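Local atomic coordinates of DnaJ homolog dnj-2 (Caenorhabditis elegans, PDB entry 2QSA), a protein that probably acts as a J-domain (Hsp40-type) co-chaperone at a membrane, its N-terminal J domain, the part crystallised, stimulating an Hsp70 partner. Residues K43-R48 / E60-I65; N16-L21 / N80-L85; F28-L33 / K73-K78. All blocks are in the same frame, centred on the assembly; numbering follows the deposited sequence. Where two conformers were deposited one is given.

Contact 1: K43-R48 / E60-I65; sequences KHHPDR and ERFRVI
Phe62, on helix 52-73, can be followed atom by atom into the loop that leaves helix 30-43. Its CB lies 3.8 Å from His44 O, close to where the two backbones come nearest. With CG anti to the backbone N (chi1 -170°), the ring is laid alongside the loop: CD1 sits 3.9 Å from His45 CA, and the carbonyl oxygen of His44 arrives at the ring edge, near its plane. Farther out, CE1 is 3.9 Å from His45 ND1. The Phe62 and His45 side chains run side by side in the same direction, their planes 83° apart in an oblique pairing. Tyr37 and Ala41 of helix 30-43 also touch Phe62. His45 opens the His-Pro-Asp tripeptide (His45, Pro46, Asp47), the signature of J domains, needed in well-studied members for stimulating the Hsp70 ATPase and probably used in the same way here. One residue earlier, the His44 ring is sandwiched between aliphatic carbons. Arg61 CG stands over one face, 3.8 Å from the centroid of the His44 ring in a CH-pi contact, while Lys43 CG lies over the opposite face. The Arg61 chain bends at chi2 (58°), and its guanidinium lies perpendicular to that ring, its NH1 in a salt bridge with Glu15. Across the loop, Arg48 NH1 donates to Lys43 O over 2.9 Å, meeting a carbonyl lone pair with the oxygen almost in the guanidinium plane.

Contact 2: N16-L21 / N80-L85; sequences NCYDVL and NYDYYL
Tyr18 and Tyr81 slide past each other in opposite directions, each carrying its hydroxyl to the other segment. Tyr81, with CG anti to its backbone N, reaches across to the start of helix 17-20, where its OH accepts a nearly straight bond (170°) from Cys17 N at 2.8 Å. Tyr18 points the other way: its OH donates over only 2.5 Å to the syn lone pair of Asp82 OD1. The Tyr18 ring and the Asp82 carboxylate are turned almost coplanar, 10° apart, so the acid meets the ring in plane at its edge. Asp82 OD2 is held by a salt bridge to Lys78, whose charge may further polarise this short bond. Between the hydroxyls, Tyr18 CE2 lies 4.0 Å from Tyr81 CD2. In J-domain terms, the short first helix is thus fastened to the fourth, helix 75-86. Asn16 caps the former, its OD1 taking a weak bond from Tyr18 N, and its ND2 lies 4.0 Å from Leu85 CD1. That same methyl also sits at the edge of the Tyr18 ring. Cys17 SG, disulfide-bonded to Cys12, approaches Tyr81 obliquely, 4.2 Å from the ring centroid, in a sulfur-aromatic contact.

Contact 3: F28-L33 / K73-K78; sequences FDKQKL and KDDEAK
The tight part of this contact is a lysine tip set on the face of a phenylalanine. Phe28 and Lys78 reach toward each other tip to tip, both with CG anti to the backbone N. Lys78 stays extended as far as CE, which comes down over the centre of the Phe28 ring, 3.4 Å from its centroid and only 3° off the normal. All six ring carbons are therefore nearly equidistant from that one methylene, a textbook CH-pi geometry. A turn at chi4 (-64°) then leaves the ammonium over the same face, with NZ 4.5 Å from the Phe28 centroid, a cation-pi arrangement. The charge is not left to the ring alone, since Lys78 NZ also makes a salt bridge with Asp82. Leu33 supplies the buried end of the interface: its CD2 packs 3.6 Å from Lys73 N and 3.9 Å from Lys73 CB, while Tyr69 and Leu72 of helix 52-73 touch it as well. In the J-domain fold, this is where the start of the second helix, 30-43, meets the turn from the third helix into the fourth. Both helix starts are capped by aspartates: Asp29 OD1 accepts from Lys32 N at 2.8 Å, and Asp74 OD2 accepts from Ala77 N at 3.0 Å. Toward solvent the association loosens into a pairing of exposed chains. Lys30, extended beyond CG, crosses Asp75 at about a right angle, and its NZ donates to the syn lone pair of Asp75 OD1 at 2.8 Å, forming a salt bridge. Lys73, bent at chi2 and chi4 in the conformer described, merely runs near Lys30, the two CD atoms being 4.3 Å apart. Their ammonium groups, of like charge, are not in contact.

Contacts 2 and 3 are neighbours, with centres about 11 Å apart, and share helix 75-86. Leu21 CD1 meets Leu33 CD1 at 3.5 Å, and Tyr18 CE1 lies 4.0 Å from Phe28 CD1. Lys78 also makes a weak hydrogen bond with Tyr18, so one lysine ties the two together. Contact 1 lies farther off, its centre about 19 Å from that of contact 2 and 20 Å from that of contact 3. It joins contact 2 through packing, as where Ile65 CG2 sits 3.9 Å from Leu21 CD2, but does not touch contact 3. The His-Pro-Asp loop, expected to engage Hsp70, thus lies well away from the helix 75-86 junction.

Contact 1: K43-R48 / E60-I65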
loop_
_atom_site.group_PDB
_atom_site.type_symbol
_atom_site.label_atom_id
_atom_site.label_comp_id
_atom_site.label_asym_id
_atom_site.label_seq_id
_atom_site.Cartn_x
_atom_site.Cartn_y
_atom_site.Cartn_z
ATOM N N LYS A 43 -1.052 5.425 14.431
ATOM C CA LYS A 43 0.356 5.462 14.857
ATOM C C LYS A 43 1.183 6.509 14.101
ATOM O O LYS A 43 2.060 7.151 14.679
ATOM C CB LYS A 43 0.979 4.064 14.700
ATOM C CG LYS A 43 2.476 4.005 15.043
ATOM C CD LYS A 43 3.060 2.610 14.761
ATOM C CE LYS A 43 4.552 2.527 15.231
ATOM N NZ LYS A 43 5.210 1.419 14.506
ATOM N N HIS A 44 0.930 6.642 12.799
ATOM C CA HIS A 44 1.766 7.506 11.956
ATOM C C HIS A 44 1.119 8.848 11.668
ATOM O O HIS A 44 1.613 9.606 10.828
ATOM C CB HIS A 44 2.153 6.767 10.682
ATOM C CG HIS A 44 3.050 5.603 10.953
ATOM N ND1 HIS A 44 4.354 5.756 11.376
ATOM C CD2 HIS A 44 2.820 4.267 10.914
ATOM C CE1 HIS A 44 4.889 4.564 11.586
ATOM N NE2 HIS A 44 3.999 3.644 11.277
ATOM N N HIS A 45 0.012 9.148 12.357
ATOM C CA HIS A 45 -0.696 10.394 12.074
ATOM C C HIS A 45 0.166 11.571 12.559
ATOM O O HIS A 45 0.715 11.522 13.673
ATOM C CB HIS A 45 -2.075 10.451 12.786
ATOM C CG HIS A 45 -2.929 11.582 12.321
ATOM N ND1 HIS A 45 -4.031 11.402 11.511
ATOM C CD2 HIS A 45 -2.814 12.918 12.516
ATOM C CE1 HIS A 45 -4.580 12.576 11.253
ATOM N NE2 HIS A 45 -3.859 13.510 11.848
ATOM N N PRO A 46 0.308 12.624 11.741
ATOM C CA PRO A 46 1.127 13.753 12.226
ATOM C C PRO A 46 0.620 14.497 13.471
ATOM O O PRO A 46 1.424 15.180 14.109
ATOM C CB PRO A 46 1.142 14.719 11.043
ATOM C CG PRO A 46 -0.124 14.397 10.270
ATOM C CD PRO A 46 -0.215 12.877 10.375
ATOM N N ASP A 47 -0.670 14.399 13.811
ATOM C CA ASP A 47 -1.162 15.087 15.026
ATOM C C ASP A 47 -0.466 14.574 16.287
ATOM O O ASP A 47 -0.453 15.270 17.318
ATOM C CB ASP A 47 -2.658 14.927 15.184
ATOM C CG ASP A 47 -3.442 15.767 14.198
ATOM O OD1 ASP A 47 -2.852 16.482 13.367
ATOM O OD2 ASP A 47 -4.686 15.715 14.258
ATOM N N ARG A 48 0.114 13.376 16.199
ATOM C CA ARG A 48 0.757 12.707 17.332
ATOM C C ARG A 48 2.142 13.262 17.671
ATOM O O ARG A 48 2.717 12.931 18.719
ATOM C CB ARG A 48 0.901 11.211 17.042
ATOM C CG ARG A 48 -0.239 10.316 17.559
ATOM C CD ARG A 48 0.148 8.850 17.505
ATOM N NE ARG A 48 1.002 8.544 18.762
ATOM C CZ ARG A 48 2.202 7.879 18.720
ATOM N NH1 ARG A 48 2.675 7.463 17.546
ATOM N NH2 ARG A 48 2.794 7.638 19.921
ATOM N N GLU A 60 4.801 11.620 5.589
ATOM C CA GLU A 60 5.506 10.809 4.594
ATOM C C GLU A 60 5.142 9.341 4.784
ATOM O O GLU A 60 4.770 8.655 3.834
ATOM C CB GLU A 60 7.024 10.949 4.755
ATOM C CG GLU A 60 7.665 12.098 4.016
ATOM C CD GLU A 60 9.154 12.261 4.365
ATOM O OE1 GLU A 60 9.897 11.240 4.467
ATOM O OE2 GLU A 60 9.586 13.424 4.531
ATOM N N ARG A 61 5.224 8.856 6.017
ATOM C CA ARG A 61 4.919 7.428 6.207
ATOM C C ARG A 61 3.400 7.166 6.081
ATOM O O ARG A 61 2.946 6.142 5.511
ATOM C CB ARG A 61 5.413 6.963 7.567
ATOM C CG ARG A 61 5.263 5.464 7.819
ATOM C CD ARG A 61 6.037 4.653 6.725
ATOM N NE ARG A 61 5.874 3.210 6.872
ATOM C CZ ARG A 61 6.129 2.369 5.860
ATOM N NH1 ARG A 61 6.562 2.909 4.686
ATOM N NH2 ARG A 61 5.977 1.043 5.962
ATOM N N PHE A 62 2.631 8.084 6.643
ATOM C CA PHE A 62 1.168 7.988 6.587
ATOM C C PHE A 62 0.686 7.785 5.142
ATOM O O PHE A 62 -0.242 6.968 4.886
ATOM C CB PHE A 62 0.537 9.248 7.191
ATOM C CG PHE A 62 -0.966 9.131 7.399
ATOM C CD1 PHE A 62 -1.470 8.819 8.644
ATOM C CD2 PHE A 62 -1.855 9.294 6.336
ATOM C CE1 PHE A 62 -2.890 8.718 8.866
ATOM C CE2 PHE A 62 -3.262 9.189 6.518
ATOM C CZ PHE A 62 -3.770 8.904 7.802
ATOM N N ARG A 63 1.300 8.520 4.201
ATOM C CA ARG A 63 0.970 8.361 2.782
ATOM C C ARG A 63 1.117 6.923 2.297
ATOM O O ARG A 63 0.291 6.437 1.535
ATOM C CB ARG A 63 1.814 9.312 1.909
ATOM C CG ARG A 63 1.298 10.761 1.963
ATOM C CD ARG A 63 1.937 11.613 0.854
ATOM N NE ARG A 63 3.347 11.950 1.116
ATOM C CZ ARG A 63 3.751 13.002 1.839
ATOM N NH1 ARG A 63 2.863 13.805 2.407
ATOM N NH2 ARG A 63 5.048 13.231 2.030
ATOM N N VAL A 64 2.179 6.252 2.729
ATOM C CA VAL A 64 2.340 4.841 2.318
ATOM C C VAL A 64 1.245 3.945 2.920
ATOM O O VAL A 64 0.720 3.037 2.235
ATOM C CB VAL A 64 3.753 4.330 2.664
ATOM C CG1 VAL A 64 3.950 2.936 2.040
ATOM C CG2 VAL A 64 4.808 5.360 2.120
ATOM N N ILE A 65 0.975 4.129 4.222
ATOM C CA ILE A 65 -0.073 3.387 4.914
ATOM C C ILE A 65 -1.400 3.540 4.144
ATOM O O ILE A 65 -2.079 2.549 3.865
ATOM C CB ILE A 65 -0.199 3.850 6.379
ATOM C CG1 ILE A 65 1.076 3.414 7.133
ATOM C CG2 ILE A 65 -1.459 3.290 7.005
ATOM C CD1 ILE A 65 1.490 4.379 8.243
#

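Contact 2: N16-L21 / N80-L85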
loop_
_atom_site.group_PDB
_atom_site.type_symbol
_atom_site.label_atom_id
_atom_site.label_comp_id
_atom_site.label_asym_id
_atom_site.label_seq_id
_atom_site.Cartn_x
_atom_site.Cartn_y
_atom_site.Cartn_z
ATOM N N ASN A 16 6.027 -4.113 -0.312
ATOM C CA ASN A 16 4.793 -4.871 -0.624
ATOM C C ASN A 16 3.650 -4.312 0.249
ATOM O O ASN A 16 3.802 -4.109 1.474
ATOM C CB ASN A 16 5.090 -6.349 -0.312
ATOM C CG ASN A 16 3.874 -7.250 -0.492
ATOM O OD1 ASN A 16 2.762 -6.916 -0.094
ATOM N ND2 ASN A 16 4.108 -8.433 -1.041
ATOM N N CYS A 17 2.522 -3.924 -0.370
ATOM C CA CYS A 17 1.434 -3.269 0.411
ATOM C C CYS A 17 0.874 -4.161 1.551
ATOM O O CYS A 17 0.430 -3.627 2.599
ATOM C CB CYS A 17 0.252 -2.865 -0.499
ATOM S SG CYS A 17 0.617 -1.630 -1.752
ATOM N N TYR A 18 0.839 -5.485 1.322
ATOM C CA TYR A 18 0.441 -6.383 2.446
ATOM C C TYR A 18 1.421 -6.202 3.622
ATOM O O TYR A 18 0.991 -6.113 4.777
ATOM C CB TYR A 18 0.444 -7.826 2.020
ATOM C CG TYR A 18 -0.615 -8.194 1.040
ATOM C CD1 TYR A 18 -1.933 -8.490 1.467
ATOM C CD2 TYR A 18 -0.326 -8.264 -0.322
ATOM C CE1 TYR A 18 -2.922 -8.898 0.534
ATOM C CE2 TYR A 18 -1.306 -8.687 -1.269
ATOM C CZ TYR A 18 -2.607 -8.972 -0.821
ATOM O OH TYR A 18 -3.564 -9.385 -1.735
ATOM N N ASP A 19 2.720 -6.152 3.334
ATOM C CA ASP A 19 3.722 -5.987 4.412
ATOM C C ASP A 19 3.590 -4.635 5.091
ATOM O O ASP A 19 3.779 -4.536 6.293
ATOM C CB ASP A 19 5.136 -6.108 3.861
ATOM C CG ASP A 19 5.445 -7.510 3.322
ATOM O OD1 ASP A 19 4.728 -8.450 3.645
ATOM O OD2 ASP A 19 6.485 -7.645 2.628
ATOM N N VAL A 20 3.275 -3.600 4.301
ATOM C CA VAL A 20 3.104 -2.265 4.880
ATOM C C VAL A 20 2.074 -2.242 6.024
ATOM O O VAL A 20 2.280 -1.600 7.056
ATOM C CB VAL A 20 2.697 -1.206 3.786
ATOM C CG1 VAL A 20 2.307 0.136 4.438
ATOM C CG2 VAL A 20 3.858 -0.998 2.798
ATOM N N LEU A 21 0.971 -2.955 5.811
ATOM C CA LEU A 21 -0.070 -3.060 6.820
ATOM C C LEU A 21 0.060 -4.263 7.754
ATOM O O LEU A 21 -0.801 -4.465 8.616
ATOM C CB LEU A 21 -1.440 -3.047 6.125
ATOM C CG LEU A 21 -1.737 -1.741 5.351
ATOM C CD1 LEU A 21 -3.137 -1.854 4.673
ATOM C CD2 LEU A 21 -1.728 -0.518 6.273
ATOM N N ASN A 80 -5.809 -6.393 -9.390
ATOM C CA ASN A 80 -4.685 -5.877 -10.197
ATOM C C ASN A 80 -3.349 -6.015 -9.456
ATOM O O ASN A 80 -2.326 -6.431 -10.032
ATOM C CB ASN A 80 -4.910 -4.398 -10.537
ATOM C CG ASN A 80 -6.024 -4.205 -11.593
ATOM O OD1 ASN A 80 -6.448 -5.159 -12.213
ATOM N ND2 ASN A 80 -6.476 -2.977 -11.782
ATOM N N TYR A 81 -3.374 -5.675 -8.172
ATOM C CA TYR A 81 -2.157 -5.739 -7.350
ATOM C C TYR A 81 -1.602 -7.159 -7.238
ATOM O O TYR A 81 -0.388 -7.407 -7.482
ATOM C CB TYR A 81 -2.448 -5.207 -5.938
ATOM C CG TYR A 81 -1.132 -5.013 -5.169
ATOM C CD1 TYR A 81 -0.118 -4.164 -5.678
ATOM C CD2 TYR A 81 -0.883 -5.690 -3.954
ATOM C CE1 TYR A 81 1.094 -3.988 -5.026
ATOM C CE2 TYR A 81 0.328 -5.538 -3.285
ATOM C CZ TYR A 81 1.319 -4.682 -3.799
ATOM O OH TYR A 81 2.491 -4.488 -3.148
ATOM N N ASP A 82 -2.503 -8.093 -6.931
ATOM C CA ASP A 82 -2.108 -9.491 -6.845
ATOM C C ASP A 82 -1.534 -10.021 -8.177
ATOM O O ASP A 82 -0.551 -10.779 -8.194
ATOM C CB ASP A 82 -3.309 -10.317 -6.384
ATOM C CG ASP A 82 -3.642 -10.091 -4.917
ATOM O OD1 ASP A 82 -2.813 -9.535 -4.155
ATOM O OD2 ASP A 82 -4.776 -10.467 -4.510
ATOM N N TYR A 83 -2.133 -9.610 -9.285
ATOM C CA TYR A 83 -1.628 -9.983 -10.609
ATOM C C TYR A 83 -0.196 -9.435 -10.831
ATOM O O TYR A 83 0.710 -10.144 -11.276
ATOM C CB TYR A 83 -2.575 -9.475 -11.688
ATOM C CG TYR A 83 -2.228 -10.072 -13.030
ATOM C CD1 TYR A 83 -2.880 -11.208 -13.484
ATOM C CD2 TYR A 83 -1.235 -9.515 -13.805
ATOM C CE1 TYR A 83 -2.559 -11.757 -14.710
ATOM C CE2 TYR A 83 -0.901 -10.037 -15.045
ATOM C CZ TYR A 83 -1.561 -11.178 -15.481
ATOM O OH TYR A 83 -1.241 -11.716 -16.711
ATOM N N TYR A 84 -0.011 -8.168 -10.492
ATOM C CA TYR A 84 1.326 -7.540 -10.518
ATOM C C TYR A 84 2.370 -8.269 -9.666
ATOM O O TYR A 84 3.492 -8.505 -10.119
ATOM C CB TYR A 84 1.123 -6.122 -9.997
ATOM C CG TYR A 84 2.349 -5.343 -9.587
ATOM C CD1 TYR A 84 3.251 -4.865 -10.563
ATOM C CD2 TYR A 84 2.549 -4.957 -8.228
ATOM C CE1 TYR A 84 4.365 -4.068 -10.195
ATOM C CE2 TYR A 84 3.664 -4.169 -7.854
ATOM C CZ TYR A 84 4.541 -3.702 -8.819
ATOM O OH TYR A 84 5.585 -2.905 -8.438
ATOM N N LEU A 85 1.995 -8.624 -8.434
ATOM C CA LEU A 85 2.906 -9.396 -7.579
ATOM C C LEU A 85 3.288 -10.731 -8.269
ATOM O O LEU A 85 4.446 -11.155 -8.237
ATOM C CB LEU A 85 2.282 -9.699 -6.219
ATOM C CG LEU A 85 2.075 -8.494 -5.291
ATOM C CD1 LEU A 85 1.452 -9.049 -3.988
ATOM C CD2 LEU A 85 3.424 -7.741 -4.976
#

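Contact 3: F28-L33 / K73-K78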
loop_
_atom_site.group_PDB
_atom_site.type_symbol
_atom_site.label_atom_id
_atom_site.label_comp_id
_atom_site.label_asym_id
_atom_site.label_seq_id
_atom_site.Cartn_x
_atom_site.Cartn_y
_atom_site.Cartn_z
ATOM N N PHE A 28 -6.021 -13.099 4.164
ATOM C CA PHE A 28 -6.635 -11.782 3.998
ATOM C C PHE A 28 -8.139 -11.775 4.231
ATOM O O PHE A 28 -8.851 -12.699 3.816
ATOM C CB PHE A 28 -6.377 -11.333 2.559
ATOM C CG PHE A 28 -7.044 -10.037 2.202
ATOM C CD1 PHE A 28 -6.398 -8.822 2.413
ATOM C CD2 PHE A 28 -8.361 -10.029 1.726
ATOM C CE1 PHE A 28 -7.012 -7.618 2.077
ATOM C CE2 PHE A 28 -8.987 -8.826 1.384
ATOM C CZ PHE A 28 -8.319 -7.620 1.579
ATOM N N ASP A 29 -8.627 -10.749 4.916
ATOM C CA ASP A 29 -10.020 -10.319 4.748
ATOM C C ASP A 29 -10.151 -8.842 5.088
ATOM O O ASP A 29 -9.236 -8.238 5.685
ATOM C CB ASP A 29 -11.036 -11.165 5.537
ATOM C CG ASP A 29 -10.893 -11.019 7.067
ATOM O OD1 ASP A 29 -10.935 -9.903 7.603
ATOM O OD2 ASP A 29 -10.808 -12.054 7.764
ATOM N N LYS A 30 -11.266 -8.260 4.680
ATOM C CA LYS A 30 -11.407 -6.802 4.731
ATOM C C LYS A 30 -11.545 -6.290 6.167
ATOM O O LYS A 30 -11.242 -5.121 6.474
ATOM C CB LYS A 30 -12.591 -6.367 3.877
ATOM C CG LYS A 30 -12.300 -6.544 2.398
ATOM C CD LYS A 30 -13.395 -5.913 1.567
ATOM C CE LYS A 30 -13.401 -6.481 0.203
ATOM N NZ LYS A 30 -14.680 -6.087 -0.437
ATOM N N GLN A 31 -12.079 -7.148 7.043
ATOM C CA GLN A 31 -12.187 -6.773 8.431
ATOM C C GLN A 31 -10.790 -6.593 9.053
ATOM O O GLN A 31 -10.505 -5.546 9.669
ATOM C CB GLN A 31 -13.045 -7.820 9.138
ATOM C CG GLN A 31 -13.624 -7.467 10.423
ATOM C CD GLN A 31 -14.559 -8.613 10.887
ATOM O OE1 GLN A 31 -15.786 -8.664 10.561
ATOM N NE2 GLN A 31 -13.992 -9.507 11.661
ATOM N N LYS A 32 -9.914 -7.594 8.876
ATOM C CA LYS A 32 -8.559 -7.536 9.381
ATOM C C LYS A 32 -7.803 -6.368 8.759
ATOM O O LYS A 32 -6.989 -5.727 9.430
ATOM C CB LYS A 32 -7.781 -8.820 9.035
ATOM C CG LYS A 32 -8.338 -10.068 9.670
ATOM C CD LYS A 32 -7.451 -11.230 9.245
ATOM C CE LYS A 32 -8.071 -12.562 9.493
ATOM N NZ LYS A 32 -7.003 -13.553 9.170
ATOM N N LEU A 33 -8.025 -6.165 7.453
ATOM C CA LEU A 33 -7.331 -5.093 6.704
ATOM C C LEU A 33 -7.711 -3.736 7.306
ATOM O O LEU A 33 -6.833 -2.894 7.542
ATOM C CB LEU A 33 -7.726 -5.142 5.223
ATOM C CG LEU A 33 -7.021 -4.059 4.383
ATOM C CD1 LEU A 33 -5.513 -4.416 4.205
ATOM C CD2 LEU A 33 -7.703 -3.945 3.040
ATOM N N LYS A 73 -8.064 -2.530 -0.230
ATOM C CA LYS A 73 -9.485 -2.490 0.190
ATOM C C LYS A 73 -10.435 -2.509 -1.002
ATOM O O LYS A 73 -11.595 -2.968 -0.879
ATOM C CB LYS A 73 -9.764 -1.253 1.062
ATOM C CG LYS A 73 -11.190 -1.139 1.612
ATOM C CD LYS A 73 -11.500 -2.196 2.653
ATOM C CE LYS A 73 -12.756 -1.839 3.473
ATOM N NZ LYS A 73 -13.911 -1.463 2.601
ATOM N N ASP A 74 -9.956 -1.946 -2.121
ATOM C CA ASP A 74 -10.734 -1.916 -3.353
ATOM C C ASP A 74 -10.574 -3.238 -4.100
ATOM O O ASP A 74 -9.471 -3.641 -4.455
ATOM C CB ASP A 74 -10.283 -0.764 -4.250
ATOM C CG ASP A 74 -11.142 -0.641 -5.487
ATOM O OD1 ASP A 74 -12.320 -0.230 -5.322
ATOM O OD2 ASP A 74 -10.662 -0.964 -6.604
ATOM N N ASP A 75 -11.686 -3.930 -4.346
ATOM C CA ASP A 75 -11.576 -5.280 -4.963
ATOM C C ASP A 75 -10.814 -5.340 -6.298
ATOM O O ASP A 75 -10.015 -6.254 -6.531
ATOM C CB ASP A 75 -12.957 -5.893 -5.172
ATOM C CG ASP A 75 -13.695 -6.112 -3.865
ATOM O OD1 ASP A 75 -13.133 -5.863 -2.784
ATOM O OD2 ASP A 75 -14.882 -6.471 -3.949
ATOM N N GLU A 76 -11.088 -4.355 -7.157
ATOM C CA GLU A 76 -10.465 -4.282 -8.475
ATOM C C GLU A 76 -8.971 -3.968 -8.370
ATOM O O GLU A 76 -8.148 -4.634 -9.020
ATOM C CB GLU A 76 -11.155 -3.239 -9.359
ATOM C CG GLU A 76 -10.642 -3.178 -10.782
ATOM C CD GLU A 76 -11.562 -2.412 -11.710
ATOM O OE1 GLU A 76 -12.429 -1.637 -11.230
ATOM O OE2 GLU A 76 -11.423 -2.605 -12.926
ATOM N N ALA A 77 -8.627 -2.996 -7.526
ATOM C CA ALA A 77 -7.214 -2.600 -7.304
ATOM C C ALA A 77 -6.475 -3.825 -6.753
ATOM O O ALA A 77 -5.351 -4.107 -7.183
ATOM C CB ALA A 77 -7.122 -1.419 -6.326
ATOM N N LYS A 78 -7.111 -4.542 -5.808
ATOM C CA LYS A 78 -6.434 -5.677 -5.153
ATOM C C LYS A 78 -6.210 -6.783 -6.190
ATOM O O LYS A 78 -5.152 -7.401 -6.204
ATOM C CB LYS A 78 -7.252 -6.219 -3.955
ATOM C CG LYS A 78 -6.532 -7.329 -3.237
ATOM C CD LYS A 78 -7.340 -7.807 -2.047
ATOM C CE LYS A 78 -6.568 -8.913 -1.281
ATOM N NZ LYS A 78 -6.378 -10.152 -2.140
#